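Side-chain contact in beta-mannosidase (Trichoderma harzianum, PDB 4CVU), which probably removes terminal beta-linked mannose residues from the non-reducing ends of oligosaccharides, as a family 2 glycoside hydrolase: residues L107-L112 and A116-C121. Sequence-based numbering, arbitrary orientation.
Sequences LVFDGL and ATVKFC. With NAG (2-acetamido-2-deoxy-beta-D-glucopyranose), chain C; NAG (2-acetamido-2-deoxy-beta-D-glucopyranose), chain B.
The Phe109 ring meets Val118 obliquely, with CE2 4.1 Å from Val118 CG1. One ring face is covered by Leu112 of its own segment, whose CD1 lies 3.8 Å from Phe109 CD2. Leu107 CB sits toward the opposite face, near the rim. The Phe120 ring is also approached obliquely: Leu107 CD2 comes within 4.3 Å of Phe120 CD1. Val118 meets three residues of 107-112. Val118 CG1, anti to the backbone N (chi1 -176°), touches Leu107 CD1 at 3.9 Å as well as Phe109. Its other methyl, CG2, faces Leu112 CD1.

This is the galactose-binding-like beta-sandwich domain of a family 2 glycoside hydrolase; strand 103-109 and strand 116-120 belong to its two different antiparallel sheets. They run at 152° to each other with axes 11.0 Å apart. No hydrogen bond crosses between them, so apolar side chains alone join the sheets here. Leu152 of strand 152-156 adds to the same core, touching both Leu107 and Val118.

Thr117 lies on the outer side of its sheet, against an attached glycan. Thr117 OG1 donates a hydrogen bond of 2.9 Å to O6 of the chain C NAG. Thr117 CG2 packs 4.0 Å from C6 of the chain B NAG. A valine here would probably leave that O6 without the hydroxyl donor and hold the sugar less firmly. Asn155 ND2 is a further hydrogen-bonding partner of NAG.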
loop_
_atom_site.group_PDB
_atom_site.type_symbol
_atom_site.label_atom_id
_atom_site.label_comp_id
_atom_site.label_asym_id
_atom_site.label_seq_id
_atom_site.Cartn_x
_atom_site.Cartn_y
_atom_site.Cartn_z
ATOM N N LEU A 107 14.778 14.862 -38.709
ATOM C CA LEU A 107 14.201 14.485 -37.417
ATOM C C LEU A 107 13.478 15.706 -36.880
ATOM O O LEU A 107 14.054 16.793 -36.799
ATOM C CB LEU A 107 15.287 14.059 -36.425
ATOM C CG LEU A 107 16.206 12.914 -36.843
ATOM C CD1 LEU A 107 17.257 12.646 -35.778
ATOM C CD2 LEU A 107 15.398 11.667 -37.122
ATOM N N VAL A 108 12.218 15.531 -36.510
ATOM C CA VAL A 108 11.464 16.607 -35.872
ATOM C C VAL A 108 10.995 16.137 -34.502
ATOM O O VAL A 108 10.270 15.158 -34.402
ATOM C CB VAL A 108 10.263 17.068 -36.721
ATOM C CG1 VAL A 108 9.567 18.244 -36.051
ATOM C CG2 VAL A 108 10.722 17.484 -38.126
ATOM N N PHE A 109 11.420 16.861 -33.469
ATOM C CA PHE A 109 11.117 16.526 -32.069
ATOM C C PHE A 109 10.323 17.649 -31.429
ATOM O O PHE A 109 10.826 18.763 -31.265
ATOM C CB PHE A 109 12.407 16.326 -31.270
ATOM C CG PHE A 109 13.246 15.158 -31.723
ATOM C CD1 PHE A 109 12.807 13.856 -31.524
ATOM C CD2 PHE A 109 14.492 15.358 -32.303
ATOM C CE1 PHE A 109 13.566 12.770 -31.902
ATOM C CE2 PHE A 109 15.270 14.273 -32.692
ATOM C CZ PHE A 109 14.803 12.982 -32.505
ATOM N N ASP A 110 9.074 17.380 -31.087
ATOM C CA ASP A 110 8.252 18.411 -30.460
ATOM C C ASP A 110 8.623 18.629 -28.973
ATOM O O ASP A 110 8.279 19.681 -28.386
ATOM C CB ASP A 110 6.763 18.106 -30.609
ATOM C CG ASP A 110 6.285 18.204 -32.042
ATOM O OD1 ASP A 110 7.075 18.527 -32.962
ATOM O OD2 ASP A 110 5.110 17.921 -32.264
ATOM N N GLY A 111 9.357 17.682 -28.383
ATOM C CA GLY A 111 9.878 17.901 -27.034
ATOM C C GLY A 111 10.788 16.799 -26.529
ATOM O O GLY A 111 10.427 15.613 -26.572
ATOM N N LEU A 112 11.979 17.189 -26.072
ATOM C CA LEU A 112 12.919 16.270 -25.477
ATOM C C LEU A 112 13.327 16.848 -24.127
ATOM O O LEU A 112 13.640 18.018 -24.020
ATOM C CB LEU A 112 14.148 16.075 -26.360
ATOM C CG LEU A 112 13.894 15.542 -27.772
ATOM C CD1 LEU A 112 15.142 15.767 -28.585
ATOM C CD2 LEU A 112 13.485 14.062 -27.769
ATOM N N ALA A 116 20.201 16.162 -24.041
ATOM C CA ALA A 116 20.221 14.902 -24.780
ATOM C C ALA A 116 21.330 14.916 -25.857
ATOM O O ALA A 116 21.837 15.959 -26.260
ATOM C CB ALA A 116 18.871 14.657 -25.417
ATOM N N THR A 117 21.704 13.730 -26.289
ATOM C CA THR A 117 22.635 13.582 -27.390
ATOM C C THR A 117 21.922 12.699 -28.411
ATOM O O THR A 117 21.666 11.530 -28.143
ATOM C CB THR A 117 23.957 12.945 -26.914
ATOM O OG1 THR A 117 24.552 13.775 -25.912
ATOM C CG2 THR A 117 24.949 12.767 -28.073
ATOM N N VAL A 118 21.572 13.274 -29.556
ATOM C CA VAL A 118 20.831 12.547 -30.580
ATOM C C VAL A 118 21.824 11.950 -31.579
ATOM O O VAL A 118 22.717 12.663 -32.061
ATOM C CB VAL A 118 19.856 13.488 -31.319
ATOM C CG1 VAL A 118 19.010 12.708 -32.318
ATOM C CG2 VAL A 118 18.963 14.236 -30.333
ATOM N N LYS A 119 21.662 10.660 -31.878
ATOM C CA LYS A 119 22.493 9.952 -32.839
ATOM C C LYS A 119 21.652 9.235 -33.874
ATOM O O LYS A 119 20.646 8.617 -33.550
ATOM C CB LYS A 119 23.388 8.910 -32.171
ATOM C CG LYS A 119 24.561 9.473 -31.408
ATOM C CD LYS A 119 25.531 8.362 -31.034
ATOM C CE LYS A 119 26.449 8.795 -29.904
ATOM N NZ LYS A 119 27.701 7.986 -29.839
ATOM N N PHE A 120 22.099 9.292 -35.123
ATOM C CA PHE A 120 21.411 8.644 -36.222
ATOM C C PHE A 120 22.472 7.903 -37.041
ATOM O O PHE A 120 23.428 8.511 -37.554
ATOM C CB PHE A 120 20.645 9.677 -37.066
ATOM C CG PHE A 120 19.661 9.068 -38.027
ATOM C CD1 PHE A 120 18.427 8.635 -37.592
ATOM C CD2 PHE A 120 19.977 8.911 -39.359
ATOM C CE1 PHE A 120 17.512 8.080 -38.467
ATOM C CE2 PHE A 120 19.067 8.348 -40.243
ATOM C CZ PHE A 120 17.836 7.938 -39.803
ATOM N N CYS A 121 22.298 6.589 -37.138
ATOM C CA CYS A 121 23.327 5.684 -37.652
ATOM C C CYS A 121 24.682 5.996 -37.017
ATOM O O CYS A 121 25.671 6.202 -37.716
ATOM C CB CYS A 121 23.408 5.766 -39.179
ATOM S SG CYS A 121 24.314 4.364 -39.890
HETATM C C1 NAG C . 24.864 11.663 -20.479
HETATM C C2 NAG C . 26.109 11.229 -21.293
HETATM C C3 NAG C . 26.898 12.448 -21.747
HETATM C C4 NAG C . 26.009 13.498 -22.409
HETATM C C5 NAG C . 24.729 13.771 -21.577
HETATM C C6 NAG C . 23.728 14.685 -22.318
HETATM C C7 NAG C . 26.989 9.044 -20.715
HETATM C C8 NAG C . 27.896 8.197 -19.872
HETATM N N2 NAG C . 26.977 10.358 -20.508
HETATM O O3 NAG C . 27.905 12.012 -22.649
HETATM O O4 NAG C . 26.761 14.698 -22.522
HETATM O O5 NAG C . 24.076 12.559 -21.239
HETATM O O6 NAG C . 23.103 14.020 -23.403
HETATM O O7 NAG C . 26.289 8.514 -21.551
HETATM C C1 NAG B . 26.856 15.135 -23.903
HETATM C C2 NAG B . 27.220 16.618 -23.966
HETATM C C3 NAG B . 27.356 17.099 -25.416
HETATM C C4 NAG B . 28.234 16.162 -26.229
HETATM C C5 NAG B . 27.753 14.712 -26.047
HETATM C C6 NAG B . 28.627 13.729 -26.812
HETATM C C7 NAG B . 26.277 17.992 -22.138
HETATM C C8 NAG B . 27.458 17.793 -21.282
HETATM N N2 NAG B . 26.211 17.428 -23.323
HETATM O O3 NAG B . 27.834 18.423 -25.453
HETATM O O4 NAG B . 28.114 16.554 -27.586
HETATM O O5 NAG B . 27.798 14.378 -24.670
HETATM O O6 NAG B . 29.878 13.777 -26.181
HETATM O O7 NAG B . 25.325 18.666 -21.706
#